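Local atomic coordinates of D-alanyl transferase DltD (Enterococcus faecalis, PDB entry 6O93), a protein that probably transfers D-alanine in the D-alanylation of lipoteichoic acid, a step in building the Gram-positive cell wall. Residues E10-E15 with F195-M200; P57-E62 with E208-Q213. All blocks are in the same frame, centred on the assembly; numbering follows the deposited sequence.

Contact 1 (E10-E15 with F195-M200); sequences EKTLKE and FSQIGM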
ATOM      1  N   GLU A  10      21.429 -11.819   2.230  1.00 29.10           N
ATOM      2  CA  GLU A  10      21.138 -10.733   3.159  1.00 32.29           C
ATOM      3  C   GLU A  10      21.225  -9.379   2.465  1.00 30.67           C
ATOM      4  O   GLU A  10      20.366  -8.512   2.667  1.00 30.09           O
ATOM      5  CB  GLU A  10      22.104 -10.799   4.344  1.00 37.66           C
ATOM      6  CG  GLU A  10      21.927  -9.699   5.378  1.00 41.83           C
ATOM      7  CD  GLU A  10      22.923  -9.815   6.522  1.00 47.08           C
ATOM      8  OE1 GLU A  10      23.635 -10.840   6.591  1.00 48.77           O
ATOM      9  OE2 GLU A  10      22.995  -8.880   7.349  1.00 48.99           O
ATOM     10  N   LYS A  11      22.253  -9.181   1.638  1.00 31.01           N
ATOM     11  CA  LYS A  11      22.414  -7.907   0.945  1.00 30.66           C
ATOM     12  C   LYS A  11      21.290  -7.673  -0.061  1.00 27.01           C
ATOM     13  O   LYS A  11      20.811  -6.543  -0.211  1.00 25.49           O
ATOM     14  CB  LYS A  11      23.784  -7.865   0.263  1.00 33.43           C
ATOM     15  CG  LYS A  11      23.958  -6.770  -0.784  1.00 36.07           C
ATOM     16  CD  LYS A  11      23.767  -5.370  -0.212  1.00 38.39           C
ATOM     17  CE  LYS A  11      24.927  -4.956   0.675  1.00 42.48           C
ATOM     18  NZ  LYS A  11      24.958  -3.480   0.873  1.00 45.63           N
ATOM     19  N   THR A  12      20.854  -8.724  -0.760  1.00 24.24           N
ATOM     20  CA  THR A  12      19.783  -8.564  -1.741  1.00 21.84           C
ATOM     21  C   THR A  12      18.489  -8.110  -1.072  1.00 21.68           C
ATOM     22  O   THR A  12      17.826  -7.178  -1.542  1.00 20.57           O
ATOM     23  CB  THR A  12      19.561  -9.869  -2.506  1.00 21.08           C
ATOM     24  OG1 THR A  12      20.712 -10.163  -3.308  1.00 22.00           O
ATOM     25  CG2 THR A  12      18.338  -9.761  -3.411  1.00 20.34           C
ATOM     26  N   LEU A  13      18.111  -8.762   0.031  1.00 22.46           N
ATOM     27  CA  LEU A  13      16.897  -8.367   0.738  1.00 23.60           C
ATOM     28  C   LEU A  13      17.002  -6.934   1.247  1.00 23.75           C
ATOM     29  O   LEU A  13      16.041  -6.161   1.151  1.00 23.98           O
ATOM     30  CB  LEU A  13      16.622  -9.328   1.895  1.00 25.68           C
ATOM     31  CG  LEU A  13      16.494 -10.813   1.535  1.00 27.11           C
ATOM     32  CD1 LEU A  13      16.171 -11.638   2.770  1.00 28.48           C
ATOM     33  CD2 LEU A  13      15.443 -11.033   0.457  1.00 25.95           C
ATOM     34  N   LYS A  14      18.164  -6.558   1.786  1.00 22.77           N
ATOM     35  CA  LYS A  14      18.348  -5.190   2.262  1.00 23.30           C
ATOM     36  C   LYS A  14      18.216  -4.188   1.122  1.00 23.49           C
ATOM     37  O   LYS A  14      17.549  -3.156   1.265  1.00 23.72           O
ATOM     38  CB  LYS A  14      19.709  -5.050   2.942  1.00 25.31           C
ATOM     39  CG  LYS A  14      20.027  -3.634   3.398  1.00 26.20           C
ATOM     40  CD  LYS A  14      21.319  -3.579   4.193  1.00 28.05           C
ATOM     41  CE  LYS A  14      21.578  -2.175   4.717  1.00 30.45           C
ATOM     42  NZ  LYS A  14      22.777  -2.116   5.594  1.00 33.88           N
ATOM     43  N   GLU A  15      18.844  -4.476  -0.021  1.00 23.07           N
ATOM     44  CA  GLU A  15      18.791  -3.557  -1.152  1.00 23.08           C
ATOM     45  C   GLU A  15      17.380  -3.445  -1.713  1.00 21.66           C
ATOM     46  O   GLU A  15      16.945  -2.356  -2.104  1.00 21.30           O
ATOM     47  CB  GLU A  15      19.762  -4.014  -2.238  1.00 24.01           C
ATOM     48  CG  GLU A  15      21.220  -3.893  -1.834  1.00 26.89           C
ATOM     49  CD  GLU A  15      21.700  -2.460  -1.831  1.00 29.79           C
ATOM     50  OE1 GLU A  15      21.336  -1.710  -2.762  1.00 30.34           O
ATOM     51  OE2 GLU A  15      22.435  -2.077  -0.896  1.00 32.31           O
ATOM     52  N   PHE A 195      14.475 -12.798 -13.668  1.00 21.11           N
ATOM     53  CA  PHE A 195      14.227 -11.427 -14.094  1.00 20.47           C
ATOM     54  C   PHE A 195      13.681 -10.507 -13.012  1.00 19.49           C
ATOM     55  O   PHE A 195      13.537  -9.307 -13.273  1.00 18.86           O
ATOM     56  CB  PHE A 195      13.246 -11.414 -15.280  1.00 18.70           C
ATOM     57  CG  PHE A 195      13.713 -12.209 -16.470  1.00 20.14           C
ATOM     58  CD1 PHE A 195      15.043 -12.197 -16.854  1.00 22.54           C
ATOM     59  CD2 PHE A 195      12.820 -12.971 -17.204  1.00 20.42           C
ATOM     60  CE1 PHE A 195      15.475 -12.928 -17.947  1.00 24.00           C
ATOM     61  CE2 PHE A 195      13.242 -13.705 -18.298  1.00 22.22           C
ATOM     62  CZ  PHE A 195      14.573 -13.684 -18.670  1.00 24.25           C
ATOM     63  N   SER A 196      13.379 -11.011 -11.814  1.00 19.94           N
ATOM     64  CA  SER A 196      12.721 -10.182 -10.807  1.00 20.76           C
ATOM     65  C   SER A 196      13.597  -9.044 -10.297  1.00 20.30           C
ATOM     66  O   SER A 196      13.074  -8.135  -9.644  1.00 20.24           O
ATOM     67  CB  SER A 196      12.270 -11.037  -9.622  1.00 22.78           C
ATOM     68  OG  SER A 196      13.378 -11.570  -8.921  1.00 25.72           O
ATOM     69  N   GLN A 197      14.901  -9.065 -10.569  1.00 20.07           N
ATOM     70  CA  GLN A 197      15.787  -7.994 -10.133  1.00 20.20           C
ATOM     71  C   GLN A 197      16.066  -6.967 -11.223  1.00 20.33           C
ATOM     72  O   GLN A 197      16.730  -5.962 -10.950  1.00 19.57           O
ATOM     73  CB  GLN A 197      17.114  -8.576  -9.625  1.00 21.37           C
ATOM     74  CG  GLN A 197      16.960  -9.436  -8.379  1.00 21.12           C
ATOM     75  CD  GLN A 197      18.268 -10.046  -7.910  1.00 23.63           C
ATOM     76  OE1 GLN A 197      18.683 -11.101  -8.392  1.00 26.66           O
ATOM     77  NE2 GLN A 197      18.922  -9.388  -6.961  1.00 22.97           N
ATOM     78  N   ILE A 198      15.580  -7.190 -12.445  1.00 21.47           N
ATOM     79  CA  ILE A 198      15.760  -6.208 -13.506  1.00 24.45           C
ATOM     80  C   ILE A 198      15.008  -4.937 -13.140  1.00 25.26           C
ATOM     81  O   ILE A 198      13.826  -4.974 -12.773  1.00 24.23           O
ATOM     82  CB  ILE A 198      15.289  -6.783 -14.849  1.00 25.46           C
ATOM     83  CG1 ILE A 198      16.208  -7.932 -15.278  1.00 25.86           C
ATOM     84  CG2 ILE A 198      15.255  -5.693 -15.916  1.00 27.67           C
ATOM     85  CD1 ILE A 198      15.750  -8.672 -16.518  1.00 26.25           C
ATOM     86  N   GLY A 199      15.698  -3.801 -13.226  1.00 26.39           N
ATOM     87  CA  GLY A 199      15.109  -2.527 -12.879  1.00 26.98           C
ATOM     88  C   GLY A 199      15.103  -2.193 -11.404  1.00 27.80           C
ATOM     89  O   GLY A 199      14.688  -1.086 -11.041  1.00 28.08           O
ATOM     90  N   MET A 200      15.540  -3.105 -10.535  1.00 28.28           N
ATOM     91  CA  MET A 200      15.603  -2.804  -9.110  1.00 27.67           C
ATOM     92  C   MET A 200      16.672  -1.748  -8.860  1.00 26.86           C
ATOM     93  O   MET A 200      17.850  -1.961  -9.165  1.00 27.49           O
ATOM     94  CB  MET A 200      15.905  -4.063  -8.300  1.00 29.14           C
ATOM     95  CG  MET A 200      15.886  -3.840  -6.788  1.00 30.50           C
ATOM     96  SD  MET A 200      16.813  -5.080  -5.857  1.00 32.79           S
ATOM     97  CE  MET A 200      15.856  -6.549  -6.210  1.00 32.98           C
TER
HETATM   98  O   HOH W   1      20.683 -10.958  -5.734  1.00 20.71           O

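Contact 2 (P57-E62 with E208-Q213); sequences PSVLSE and EKDMKQ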
ATOM      1  N   PRO A  57      10.569   6.191   7.536  1.00 21.92           N
ATOM      2  CA  PRO A  57      10.842   5.026   8.397  1.00 21.73           C
ATOM      3  C   PRO A  57      12.020   4.181   7.944  1.00 22.64           C
ATOM      4  O   PRO A  57      12.717   3.610   8.790  1.00 23.63           O
ATOM      5  CB  PRO A  57       9.527   4.237   8.339  1.00 20.85           C
ATOM      6  CG  PRO A  57       8.491   5.263   8.045  1.00 20.98           C
ATOM      7  CD  PRO A  57       9.151   6.259   7.138  1.00 21.19           C
ATOM      8  N   SER A  58      12.262   4.071   6.635  1.00 22.63           N
ATOM      9  CA  SER A  58      13.411   3.307   6.160  1.00 22.39           C
ATOM     10  C   SER A  58      14.724   3.923   6.625  1.00 23.20           C
ATOM     11  O   SER A  58      15.693   3.199   6.882  1.00 23.35           O
ATOM     12  CB  SER A  58      13.389   3.212   4.633  1.00 22.26           C
ATOM     13  OG  SER A  58      12.294   2.433   4.183  1.00 20.32           O
ATOM     14  N   VAL A  59      14.777   5.251   6.739  1.00 23.25           N
ATOM     15  CA  VAL A  59      16.009   5.915   7.153  1.00 23.57           C
ATOM     16  C   VAL A  59      16.151   5.887   8.669  1.00 23.79           C
ATOM     17  O   VAL A  59      17.232   5.604   9.197  1.00 25.34           O
ATOM     18  CB  VAL A  59      16.042   7.354   6.611  1.00 23.91           C
ATOM     19  CG1 VAL A  59      17.335   8.046   7.022  1.00 24.47           C
ATOM     20  CG2 VAL A  59      15.887   7.353   5.097  1.00 24.80           C
ATOM     21  N   LEU A  60      15.067   6.181   9.391  1.00 22.38           N
ATOM     22  CA  LEU A  60      15.127   6.179  10.848  1.00 21.99           C
ATOM     23  C   LEU A  60      15.446   4.789  11.386  1.00 21.66           C
ATOM     24  O   LEU A  60      16.197   4.650  12.358  1.00 21.83           O
ATOM     25  CB  LEU A  60      13.803   6.689  11.423  1.00 21.61           C
ATOM     26  CG  LEU A  60      13.458   8.149  11.107  1.00 21.29           C
ATOM     27  CD1 LEU A  60      12.043   8.482  11.537  1.00 20.47           C
ATOM     28  CD2 LEU A  60      14.446   9.091  11.776  1.00 22.10           C
ATOM     29  N   SER A  61      14.887   3.746  10.767  1.00 20.75           N
ATOM     30  CA  SER A  61      15.144   2.389  11.240  1.00 22.15           C
ATOM     31  C   SER A  61      16.608   2.007  11.054  1.00 23.59           C
ATOM     32  O   SER A  61      17.193   1.338  11.913  1.00 23.45           O
ATOM     33  CB  SER A  61      14.236   1.398  10.513  1.00 22.63           C
ATOM     34  OG  SER A  61      12.881   1.583  10.880  1.00 23.30           O
ATOM     35  N   GLU A  62      17.213   2.422   9.940  1.00 24.67           N
ATOM     36  CA  GLU A  62      18.626   2.135   9.709  1.00 26.36           C
ATOM     37  C   GLU A  62      19.515   2.998  10.597  1.00 27.00           C
ATOM     38  O   GLU A  62      20.522   2.517  11.133  1.00 27.41           O
ATOM     39  CB  GLU A  62      18.963   2.356   8.234  1.00 28.29           C
ATOM     40  CG  GLU A  62      20.357   1.907   7.818  1.00 31.39           C
ATOM     41  CD  GLU A  62      20.536   0.404   7.891  1.00 33.56           C
ATOM     42  OE1 GLU A  62      21.201  -0.074   8.831  1.00 35.84           O
ATOM     43  OE2 GLU A  62      20.000  -0.301   7.013  1.00 34.49           O
ATOM     44  N   GLU A 208      21.749   6.283   3.314  1.00 35.18           N
ATOM     45  CA  GLU A 208      23.022   6.598   3.952  1.00 39.91           C
ATOM     46  C   GLU A 208      23.347   8.082   3.856  1.00 40.94           C
ATOM     47  O   GLU A 208      24.068   8.610   4.711  1.00 42.30           O
ATOM     48  CB  GLU A 208      24.131   5.752   3.329  1.00 44.39           C
ATOM     49  CG  GLU A 208      23.984   4.265   3.637  1.00 46.94           C
ATOM     50  CD  GLU A 208      24.944   3.396   2.852  1.00 50.60           C
ATOM     51  OE1 GLU A 208      25.837   3.949   2.176  1.00 52.96           O
ATOM     52  OE2 GLU A 208      24.797   2.157   2.910  1.00 50.73           O
ATOM     53  N   LYS A 209      22.817   8.772   2.845  1.00 39.54           N
ATOM     54  CA  LYS A 209      23.015  10.214   2.758  1.00 40.18           C
ATOM     55  C   LYS A 209      22.175  10.937   3.803  1.00 37.08           C
ATOM     56  O   LYS A 209      22.667  11.832   4.502  1.00 36.80           O
ATOM     57  CB  LYS A 209      22.674  10.711   1.351  1.00 42.42           C
ATOM     58  CG  LYS A 209      22.865  12.211   1.162  1.00 46.28           C
ATOM     59  CD  LYS A 209      22.503  12.656  -0.249  1.00 48.89           C
ATOM     60  CE  LYS A 209      22.734  14.150  -0.433  1.00 52.47           C
ATOM     61  NZ  LYS A 209      22.407  14.611  -1.813  1.00 54.40           N
ATOM     62  N   ASP A 210      20.902  10.554   3.931  1.00 33.79           N
ATOM     63  CA  ASP A 210      20.014  11.228   4.872  1.00 32.24           C
ATOM     64  C   ASP A 210      20.356  10.887   6.316  1.00 31.84           C
ATOM     65  O   ASP A 210      20.062  11.676   7.221  1.00 32.24           O
ATOM     66  CB  ASP A 210      18.560  10.863   4.572  1.00 29.92           C
ATOM     67  CG  ASP A 210      18.102  11.362   3.217  1.00 29.31           C
ATOM     68  OD1 ASP A 210      18.876  12.091   2.561  1.00 30.52           O
ATOM     69  OD2 ASP A 210      16.971  11.025   2.806  1.00 27.86           O
ATOM     70  N   MET A 211      20.971   9.724   6.557  1.00 31.92           N
ATOM     71  CA  MET A 211      21.393   9.378   7.910  1.00 33.67           C
ATOM     72  C   MET A 211      22.334  10.427   8.488  1.00 35.19           C
ATOM     73  O   MET A 211      22.329  10.664   9.701  1.00 34.29           O
ATOM     74  CB  MET A 211      22.067   8.006   7.918  1.00 34.96           C
ATOM     75  CG  MET A 211      21.095   6.838   7.972  1.00 35.09           C
ATOM     76  SD  MET A 211      21.893   5.237   7.743  1.00 36.45           S
ATOM     77  CE  MET A 211      23.132   5.272   9.033  1.00 39.26           C
ATOM     78  N   LYS A 212      23.144  11.065   7.639  1.00 36.97           N
ATOM     79  CA  LYS A 212      24.078  12.088   8.094  1.00 39.17           C
ATOM     80  C   LYS A 212      23.379  13.341   8.605  1.00 39.41           C
ATOM     81  O   LYS A 212      24.039  14.189   9.216  1.00 40.56           O
ATOM     82  CB  LYS A 212      25.034  12.457   6.959  1.00 41.59           C
ATOM     83  CG  LYS A 212      25.860  11.283   6.445  1.00 43.15           C
ATOM     84  CD  LYS A 212      26.765  11.689   5.293  1.00 46.30           C
ATOM     85  CE  LYS A 212      27.610  10.518   4.816  1.00 48.68           C
ATOM     86  NZ  LYS A 212      28.419  10.859   3.613  1.00 51.72           N
ATOM     87  N   GLN A 213      22.075  13.481   8.373  1.00 38.52           N
ATOM     88  CA  GLN A 213      21.317  14.621   8.867  1.00 39.02           C
ATOM     89  C   GLN A 213      20.730  14.391  10.253  1.00 37.14           C
ATOM     90  O   GLN A 213      20.279  15.352  10.884  1.00 37.95           O
ATOM     91  CB  GLN A 213      20.178  14.962   7.898  1.00 39.35           C
ATOM     92  CG  GLN A 213      20.630  15.421   6.524  1.00 41.76           C
ATOM     93  CD  GLN A 213      19.464  15.674   5.584  1.00 43.16           C
ATOM     94  OE1 GLN A 213      18.480  14.935   5.583  1.00 41.98           O
ATOM     95  NE2 GLN A 213      19.567  16.727   4.784  1.00 45.95           N
TER

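Contact 1 (E10-E15 with F195-M200)
Thr12 and Gln197 meet through one direct contact and one shared water. Directly, the Thr12 methyl CG2 lies 3.6 Å from Gln197 NE2, a van der Waals contact with the amide nitrogen. The two side chains cross at about a right angle. CG2 is anti to the backbone N of its own residue (OG1 chi1 -66°), which turns the methyl to the glutamine and leaves OG1 beside it for polar partners. The polar link runs through the water. Gln197 NE2 donates to it at 2.7 Å, and Thr12 OG1 is 2.6 Å from the same water. Thr12 OG1 is also hydrogen-bonded to Ser9 OG and Asn6 O. Helix 10-17 thus meets the loop between helices 175-195 and 204-211. This loop makes two overlapping turns, type I from Phe195 to Ile198 and type II from Gln197 to Met200. Gly199 takes the positive phi (82°) of the second turn. The turn sends Met200 back to the helix. Its SD makes a loose van der Waals approach to Glu15 C at 4.5 Å, and its side chain also touches Ile30 of helix 29-36. No salt bridge crosses between the two segments. Within the helix, Lys11 NZ and Glu15 OE2 form a salt bridge of 3.4 Å, weak as a hydrogen bond.

Contact 2 (P57-E62 with E208-Q213)
Val59 CG1 sits over one face of the peptide group joining Asp210 and Met211, almost straight above Met211 N at 4.0 Å. The carboxylates of Asp210 and Glu62 do not make the contact; their aliphatic parts do. Asp210 CB is 3.9 Å from Val59 CG1, and the two side chains cross at about a right angle. CG1 is anti to the backbone N (chi1 -179°), which carries this methyl out to helix 204-211. Met211 CG packs on the same methyl at 4.1 Å. Helix 57-63 lies in the crossover between the parallel strands 40-44 and 69-73, a beta-alpha-beta unit of the central sheet. Its other side meets helix 352-367, where Leu60 touches Leu356. Next to the valine, Met211 SD rests on Glu62 CG at 3.7 Å. Glu62 bends at chi2 (67°) and its OE1 forms a salt bridge with Arg69. Its OE2 has a long, weak ion pair with Lys14. Glu208 OE2 is 6.8 Å from Glu62 OE2, and these cations would probably offset any repulsion. Within helix 57-63, Pro57 O accepts two bonds from Ser61, from N and from OG. They reach the carbonyl from opposite faces of its plane, and OG lies 29° off that plane.

The centres of contact 1 and contact 2 are about 20 Å apart. Their segments alternate along the chain: 10-15, 57-62, 195-200, 208-213. The two contacts touch where Lys14 CE packs against Glu62 OE2 at 3.4 Å. Lys14 NZ also forms a long, weak ion pair with Glu62 OE2 and another with Glu204 OE2, so helix 10-17 reaches both helices of contact 2. Neither contact supplies a ligand to the sodium ion, which is bound at Ser46, Glu48 and Ser104. Ser47, next to two of these, forms a possible Ser-His-Asp triad with His349 and Asp346, consistent with the SGNH hydrolase clan.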